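Local coordinates for NLP/P60 (Enterococcus faecium, PDB 6B8C), which acts as a secreted peptidoglycan endopeptidase of the NlpC/P60 family, generating muropeptides that enhance host immunity and limit bacterial pathogenesis, at residues V62-Q65 against R69-G72; L96-P101 against H106-L111; I117-P120 against S125-V128. All coordinates share one frame; numbering follows the deposited sequence.

In the fold
Contact 2 is the buried one, a backbone-zipped hairpin close to the chain's centre. Contacts 1 and 3 are partly buried. Contact 3 is a second hairpin that ends in a proline-lysine patch; it shares one antiparallel sheet with contact 2, strands 106-112 and 115-118 being neighbours, and the histidines H106 and H118 of the two contacts meet. Contact 1 lies about 15 Å from contact 2, centre to centre, across the chain's centre. It pins the loop after helix 55-67 to that helix by side-chain packing, without the backbone ladder of the hairpins, and its R69 and D70 are exposed. V62, on the same helix turn, packs on I109 of contact 2, joining helix to sheet.

Contact 1. Residues V62-Q65 against R69-G72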
loop_
_atom_site.group_PDB
_atom_site.type_symbol
_atom_site.label_atom_id
_atom_site.label_comp_id
_atom_site.label_asym_id
_atom_site.label_seq_id
_atom_site.Cartn_x
_atom_site.Cartn_y
_atom_site.Cartn_z
ATOM N N VAL A 62 -4.209 -6.822 -2.347
ATOM C CA VAL A 62 -2.948 -7.423 -2.779
ATOM C C VAL A 62 -2.482 -8.463 -1.765
ATOM O O VAL A 62 -2.140 -9.603 -2.119
ATOM C CB VAL A 62 -1.885 -6.334 -3.008
ATOM C CG1 VAL A 62 -0.533 -6.958 -3.298
ATOM C CG2 VAL A 62 -2.306 -5.431 -4.160
ATOM N N TYR A 63 -2.473 -8.088 -0.480
ATOM C CA TYR A 63 -2.009 -9.027 0.534
ATOM C C TYR A 63 -2.948 -10.213 0.681
ATOM O O TYR A 63 -2.497 -11.320 0.980
ATOM C CB TYR A 63 -1.819 -8.312 1.867
ATOM C CG TYR A 63 -0.424 -7.771 1.990
ATOM C CD1 TYR A 63 -0.093 -6.537 1.456
ATOM C CD2 TYR A 63 0.577 -8.517 2.599
ATOM C CE1 TYR A 63 1.187 -6.046 1.547
ATOM C CE2 TYR A 63 1.863 -8.035 2.694
ATOM C CZ TYR A 63 2.162 -6.797 2.168
ATOM O OH TYR A 63 3.442 -6.304 2.257
ATOM N N LEU A 64 -4.245 -10.010 0.454
ATOM C CA LEU A 64 -5.187 -11.119 0.506
ATOM C C LEU A 64 -4.931 -12.104 -0.625
ATOM O O LEU A 64 -4.974 -13.323 -0.417
ATOM C CB LEU A 64 -6.612 -10.577 0.447
ATOM C CG LEU A 64 -7.721 -11.399 1.092
ATOM C CD1 LEU A 64 -7.184 -12.180 2.277
ATOM C CD2 LEU A 64 -8.828 -10.457 1.536
ATOM N N GLN A 65 -4.652 -11.593 -1.825
ATOM C CA GLN A 65 -4.389 -12.472 -2.959
ATOM C C GLN A 65 -3.096 -13.253 -2.771
ATOM O O GLN A 65 -3.026 -14.436 -3.124
ATOM C CB GLN A 65 -4.333 -11.661 -4.252
ATOM C CG GLN A 65 -5.649 -11.028 -4.638
ATOM C CD GLN A 65 -6.785 -12.025 -4.644
ATOM O OE1 GLN A 65 -7.627 -12.028 -3.746
ATOM N NE2 GLN A 65 -6.816 -12.883 -5.657
ATOM N N ARG A 69 -4.128 -13.771 4.191
ATOM C CA ARG A 69 -4.485 -13.147 5.455
ATOM C C ARG A 69 -5.035 -11.745 5.220
ATOM O O ARG A 69 -4.754 -11.095 4.209
ATOM C CB ARG A 69 -3.280 -13.095 6.393
ATOM C CG ARG A 69 -2.200 -12.135 5.952
ATOM C CD ARG A 69 -0.823 -12.702 6.245
ATOM N NE ARG A 69 -0.052 -11.834 7.129
ATOM C CZ ARG A 69 0.609 -10.756 6.724
ATOM N NH1 ARG A 69 0.586 -10.406 5.443
ATOM N NH2 ARG A 69 1.288 -10.025 7.598
ATOM N N ASP A 70 -5.828 -11.284 6.179
ATOM C CA ASP A 70 -6.587 -10.044 6.061
ATOM C C ASP A 70 -5.967 -9.001 6.985
ATOM O O ASP A 70 -6.294 -8.938 8.174
ATOM C CB ASP A 70 -8.058 -10.289 6.396
ATOM C CG ASP A 70 -8.976 -9.208 5.848
ATOM O OD1 ASP A 70 -8.603 -8.022 5.883
ATOM O OD2 ASP A 70 -10.080 -9.548 5.374
ATOM N N ILE A 71 -5.074 -8.178 6.435
ATOM C CA ILE A 71 -4.631 -6.977 7.133
ATOM C C ILE A 71 -5.829 -6.037 7.144
ATOM O O ILE A 71 -6.796 -6.257 6.408
ATOM C CB ILE A 71 -3.393 -6.350 6.463
ATOM C CG1 ILE A 71 -3.755 -5.706 5.125
ATOM C CG2 ILE A 71 -2.334 -7.411 6.230
ATOM C CD1 ILE A 71 -2.572 -5.050 4.426
ATOM N N GLY A 72 -5.793 -5.003 7.978
ATOM C CA GLY A 72 -6.962 -4.161 8.176
ATOM C C GLY A 72 -7.694 -3.677 6.934
ATOM O O GLY A 72 -7.091 -3.502 5.870
#
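Y63 meets two side chains of the loop that follows helix 55-67, R69 and I71, both on one side of its ring plane. CD2 of the ring lies 3.4 Å from R69 NH1, and the guanidinium meets it with its own edge, CD2 falling near the plane of that group. The planes of ring and guanidinium are turned 55° apart, so the two groups run side by side without stacking. R69 starts out with its CB directed away from the helix; bends at chi2 and chi3 swing the far end back alongside the tyrosine. There I71 CG2 sits over one face of the guanidinium, 4.2 Å above its plane and toward the rim. On the other edge of the ring, I71 CD1 packs obliquely on Y63 CD1 at 4.1 Å. The hydroxyl end is held by the carbonyl of G93, which helps fix the ring's position, while L95 backs both Y63 and I71 from the sheet.

L64, next along the helix, uses its two methyls separately. CD1 rests against the carbonyl of R69, 3.3 Å from its O, and CD2 passes D70 OD2 at 4.1 Å. CG stands roughly anti to the backbone N (chi1 -153°), which helps bring both methyls to the loop. The carboxylate of D70 finds its charged partner in R60, one helical turn back from L64, so it ties the loop to the helix as well.

The chain thus folds back against the last turns of the helix it has just left. In the papain-like NlpC/P60 fold this is the helix that characteristically carries the nucleophilic cysteine at its other end.

Contact 2. Residues L96-P101 against H106-L111; sequences LFWGSP and HVAIAL
F97 pairs with V107 at the middle of an antiparallel beta hairpin, strands 95-98 and 106-112, in the six-stranded sheet of the NlpC/P60 fold. Three backbone hydrogen bonds join the strands: L96 and A108 exchange two, N to O in each direction, and W98 N donates to H106 O at 2.9 Å. Between them the non-hydrogen-bonded pair F97-V107 adds CA-H...O contacts, V107 CA approaching L96 O to 3.1 Å.

The apolar contacts divide between the faces of the sheet. On the face of F97, V107 lays CG2 over the ring, a CH-pi contact 3.7 Å from the centroid; this methyl, anti to the valine's own N, also lies near L96 O. L96, on the other face, packs CG against A110 CB at 3.9 Å, and A108 CB touches W98 CZ3 obliquely.

H106 turns its edge to the face of W98, planes 86° apart. NE2 of H106 is hydrogen-bonded to H118 ND1, and the H106 side chain also touches C55, an arrangement consistent with the Cys-His-His site of this family. W98 makes one wall for that histidine: H106 CD2 stands over the indole face toward its rim, 3.6 Å from W98 CE3.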
loop_
_atom_site.group_PDB
_atom_site.type_symbol
_atom_site.label_atom_id
_atom_site.label_comp_id
_atom_site.label_asym_id
_atom_site.label_seq_id
_atom_site.Cartn_x
_atom_site.Cartn_y
_atom_site.Cartn_z
ATOM N N LEU A 96 3.961 1.343 3.313
ATOM C CA LEU A 96 4.403 2.702 3.599
ATOM C C LEU A 96 3.204 3.514 4.061
ATOM O O LEU A 96 2.138 3.452 3.440
ATOM C CB LEU A 96 5.034 3.353 2.367
ATOM C CG LEU A 96 6.148 2.573 1.673
ATOM C CD1 LEU A 96 6.517 3.240 0.363
ATOM C CD2 LEU A 96 7.365 2.459 2.575
ATOM N N PHE A 97 3.382 4.287 5.131
ATOM C CA PHE A 97 2.277 4.954 5.806
ATOM C C PHE A 97 2.544 6.446 5.922
ATOM O O PHE A 97 3.636 6.862 6.334
ATOM C CB PHE A 97 2.039 4.353 7.197
ATOM C CG PHE A 97 1.459 2.971 7.162
ATOM C CD1 PHE A 97 2.283 1.859 7.123
ATOM C CD2 PHE A 97 0.086 2.784 7.149
ATOM C CE1 PHE A 97 1.749 0.584 7.083
ATOM C CE2 PHE A 97 -0.454 1.515 7.110
ATOM C CZ PHE A 97 0.380 0.412 7.076
ATOM N N TRP A 98 1.539 7.237 5.547
ATOM C CA TRP A 98 1.522 8.675 5.763
ATOM C C TRP A 98 0.739 8.985 7.028
ATOM O O TRP A 98 -0.323 8.405 7.270
ATOM C CB TRP A 98 0.868 9.401 4.587
ATOM C CG TRP A 98 1.699 9.533 3.356
ATOM C CD1 TRP A 98 2.212 10.685 2.843
ATOM C CD2 TRP A 98 2.092 8.485 2.461
ATOM N NE1 TRP A 98 2.906 10.423 1.687
ATOM C CE2 TRP A 98 2.847 9.079 1.430
ATOM C CE3 TRP A 98 1.882 7.104 2.433
ATOM C CZ2 TRP A 98 3.396 8.339 0.384
ATOM C CZ3 TRP A 98 2.427 6.372 1.393
ATOM C CH2 TRP A 98 3.176 6.991 0.385
ATOM N N GLY A 99 1.246 9.925 7.812
ATOM C CA GLY A 99 0.629 10.286 9.072
ATOM C C GLY A 99 1.343 9.655 10.249
ATOM O O GLY A 99 2.295 8.880 10.110
ATOM N N SER A 100 0.862 9.989 11.418
ATOM C CA SER A 100 1.506 9.452 12.607
ATOM C C SER A 100 0.842 8.145 13.030
ATOM O O SER A 100 -0.337 7.919 12.736
ATOM C CB SER A 100 1.435 10.462 13.748
ATOM O OG SER A 100 0.094 10.832 14.019
ATOM N N PRO A 101 1.590 7.259 13.706
ATOM C CA PRO A 101 0.996 6.002 14.187
ATOM C C PRO A 101 -0.261 6.240 15.008
ATOM O O PRO A 101 -0.254 7.010 15.972
ATOM C CB PRO A 101 2.119 5.373 15.024
ATOM C CG PRO A 101 3.133 6.466 15.229
ATOM C CD PRO A 101 3.020 7.352 14.036
ATOM N N HIS A 106 -2.925 7.453 4.789
ATOM C CA HIS A 106 -2.598 6.945 3.467
ATOM C C HIS A 106 -1.598 5.810 3.608
ATOM O O HIS A 106 -0.771 5.801 4.523
ATOM C CB HIS A 106 -2.025 8.044 2.567
ATOM C CG HIS A 106 -2.018 7.685 1.114
ATOM N ND1 HIS A 106 -3.149 7.744 0.328
ATOM C CD2 HIS A 106 -1.021 7.251 0.306
ATOM C CE1 HIS A 106 -2.849 7.368 -0.901
ATOM N NE2 HIS A 106 -1.564 7.063 -0.942
ATOM N N VAL A 107 -1.673 4.867 2.672
ATOM C CA VAL A 107 -0.806 3.698 2.654
ATOM C C VAL A 107 -0.484 3.354 1.205
ATOM O O VAL A 107 -1.264 3.631 0.291
ATOM C CB VAL A 107 -1.461 2.498 3.378
ATOM C CG1 VAL A 107 -2.635 1.967 2.574
ATOM C CG2 VAL A 107 -0.444 1.401 3.643
ATOM N N ALA A 108 0.689 2.765 1.002
ATOM C CA ALA A 108 1.099 2.288 -0.313
ATOM C C ALA A 108 1.977 1.058 -0.132
ATOM O O ALA A 108 2.396 0.731 0.978
ATOM C CB ALA A 108 1.834 3.374 -1.107
ATOM N N ILE A 109 2.247 0.367 -1.239
ATOM C CA ILE A 109 3.133 -0.792 -1.242
ATOM C C ILE A 109 4.500 -0.360 -1.752
ATOM O O ILE A 109 4.617 0.197 -2.851
ATOM C CB ILE A 109 2.564 -1.940 -2.095
ATOM C CG1 ILE A 109 1.342 -2.560 -1.410
ATOM C CG2 ILE A 109 3.628 -3.004 -2.330
ATOM C CD1 ILE A 109 0.571 -3.513 -2.288
ATOM N N ALA A 110 5.532 -0.617 -0.956
ATOM C CA ALA A 110 6.883 -0.229 -1.331
ATOM C C ALA A 110 7.374 -1.053 -2.513
ATOM O O ALA A 110 7.171 -2.269 -2.575
ATOM C CB ALA A 110 7.834 -0.398 -0.147
ATOM N N LEU A 111 8.021 -0.376 -3.459
ATOM C CA LEU A 111 8.679 -1.031 -4.577
ATOM C C LEU A 111 10.192 -1.093 -4.420
ATOM O O LEU A 111 10.860 -1.706 -5.259
ATOM C CB LEU A 111 8.344 -0.313 -5.888
ATOM C CG LEU A 111 6.873 -0.269 -6.290
ATOM C CD1 LEU A 111 6.734 0.464 -7.606
ATOM C CD2 LEU A 111 6.298 -1.671 -6.392
#

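Contact 3. Residues I117-P120 against S125-V128; sequences IHAP and SVKV
H118 and K127 form an antiparallel hydrogen-bonded pair, the backbone N of each donating to the O of the other at 2.9 Å. Both bonds are nearly straight, and each donor approaches close to the line of the carbonyl. Weaker CA-H...O contacts flank them: I117 CA lies 3.4 Å from K127 O, and V126 CA approaches H118 O. Each carbonyl of the pair is therefore met by an N-H and a CA-H.

The ring of H118 adds a third approach to K127 O. With CG between the backbone N and the carbonyl carbon (chi1 61°), the imidazole turns back over the hairpin and brings CD2 edge-on to that oxygen at 3.4 Å. P120 CA lies over one face of the same ring. These strands, 115-118 and 127-130, are a beta hairpin at one edge of the NlpC/P60 sheet, and H118 is the histidine that partners H106 of the neighbouring strand.

Apolar packing lies on both faces of the hairpin. On the side of I117, V126 spreads its two methyls: CG1 meets I117 CG1, and CG2 reaches A119 CB at 4.0 Å, with F58 of helix 55-67 touching both V126 and I117. On the side of H118, P120 and K127 cross at about a right angle, CG to CG at 3.7 Å.

The polar end of K127 turns back on its own segment. Bends at chi3 and chi4 carry NZ round to S125 O, a hydrogen bond of 3.2 Å, and the same carbonyl oxygen is approached by P120 CD.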
loop_
_atom_site.group_PDB
_atom_site.type_symbol
_atom_site.label_atom_id
_atom_site.label_comp_id
_atom_site.label_asym_id
_atom_site.label_seq_id
_atom_site.Cartn_x
_atom_site.Cartn_y
_atom_site.Cartn_z
ATOM N N ILE A 117 3.548 1.959 -5.110
ATOM C CA ILE A 117 2.374 1.842 -5.958
ATOM C C ILE A 117 1.153 1.989 -5.064
ATOM O O ILE A 117 1.141 1.488 -3.934
ATOM C CB ILE A 117 2.366 0.502 -6.731
ATOM C CG1 ILE A 117 1.074 0.342 -7.530
ATOM C CG2 ILE A 117 2.594 -0.676 -5.785
ATOM C CD1 ILE A 117 1.087 -0.852 -8.442
ATOM N N HIS A 118 0.142 2.708 -5.548
ATOM C CA HIS A 118 -0.976 3.032 -4.672
ATOM C C HIS A 118 -2.188 3.473 -5.476
ATOM O O HIS A 118 -2.091 3.826 -6.655
ATOM C CB HIS A 118 -0.600 4.126 -3.662
ATOM C CG HIS A 118 -0.208 5.430 -4.287
ATOM N ND1 HIS A 118 -0.214 6.618 -3.587
ATOM C CD2 HIS A 118 0.212 5.736 -5.539
ATOM C CE1 HIS A 118 0.182 7.598 -4.380
ATOM N NE2 HIS A 118 0.447 7.089 -5.570
ATOM N N ALA A 119 -3.340 3.425 -4.805
ATOM C CA ALA A 119 -4.546 4.128 -5.211
ATOM C C ALA A 119 -4.433 5.537 -4.643
ATOM O O ALA A 119 -4.657 5.742 -3.445
ATOM C CB ALA A 119 -5.803 3.415 -4.708
ATOM N N PRO A 120 -4.066 6.522 -5.462
ATOM C CA PRO A 120 -3.624 7.814 -4.917
ATOM C C PRO A 120 -4.720 8.625 -4.237
ATOM O O PRO A 120 -4.570 8.987 -3.066
ATOM C CB PRO A 120 -3.082 8.545 -6.154
ATOM C CG PRO A 120 -2.879 7.479 -7.188
ATOM C CD PRO A 120 -3.955 6.478 -6.925
ATOM N N SER A 125 -6.332 6.917 -10.719
ATOM C CA SER A 125 -6.372 5.463 -10.702
ATOM C C SER A 125 -5.058 4.910 -10.155
ATOM O O SER A 125 -4.068 5.628 -10.006
ATOM C CB SER A 125 -6.652 4.921 -12.107
ATOM O OG SER A 125 -5.627 5.303 -13.003
ATOM N N VAL A 126 -5.063 3.605 -9.851
ATOM C CA VAL A 126 -3.892 2.966 -9.254
ATOM C C VAL A 126 -2.677 3.204 -10.137
ATOM O O VAL A 126 -2.710 2.950 -11.349
ATOM C CB VAL A 126 -4.141 1.464 -9.044
ATOM C CG1 VAL A 126 -2.866 0.777 -8.563
ATOM C CG2 VAL A 126 -5.279 1.234 -8.058
ATOM N N LYS A 127 -1.600 3.707 -9.538
ATOM C CA LYS A 127 -0.424 4.070 -10.315
ATOM C C LYS A 127 0.825 3.999 -9.445
ATOM O O LYS A 127 0.770 3.742 -8.235
ATOM C CB LYS A 127 -0.572 5.467 -10.931
ATOM C CG LYS A 127 -0.584 6.603 -9.923
ATOM C CD LYS A 127 -0.375 7.948 -10.612
ATOM C CE LYS A 127 -1.680 8.706 -10.825
ATOM N NZ LYS A 127 -2.662 7.969 -11.672
ATOM N N VAL A 128 1.955 4.249 -10.086
ATOM C CA VAL A 128 3.241 4.294 -9.416
ATOM C C VAL A 128 3.494 5.713 -8.910
ATOM O O VAL A 128 2.916 6.694 -9.390
ATOM C CB VAL A 128 4.367 3.817 -10.358
ATOM C CG1 VAL A 128 4.874 4.965 -11.222
ATOM C CG2 VAL A 128 5.496 3.177 -9.574
#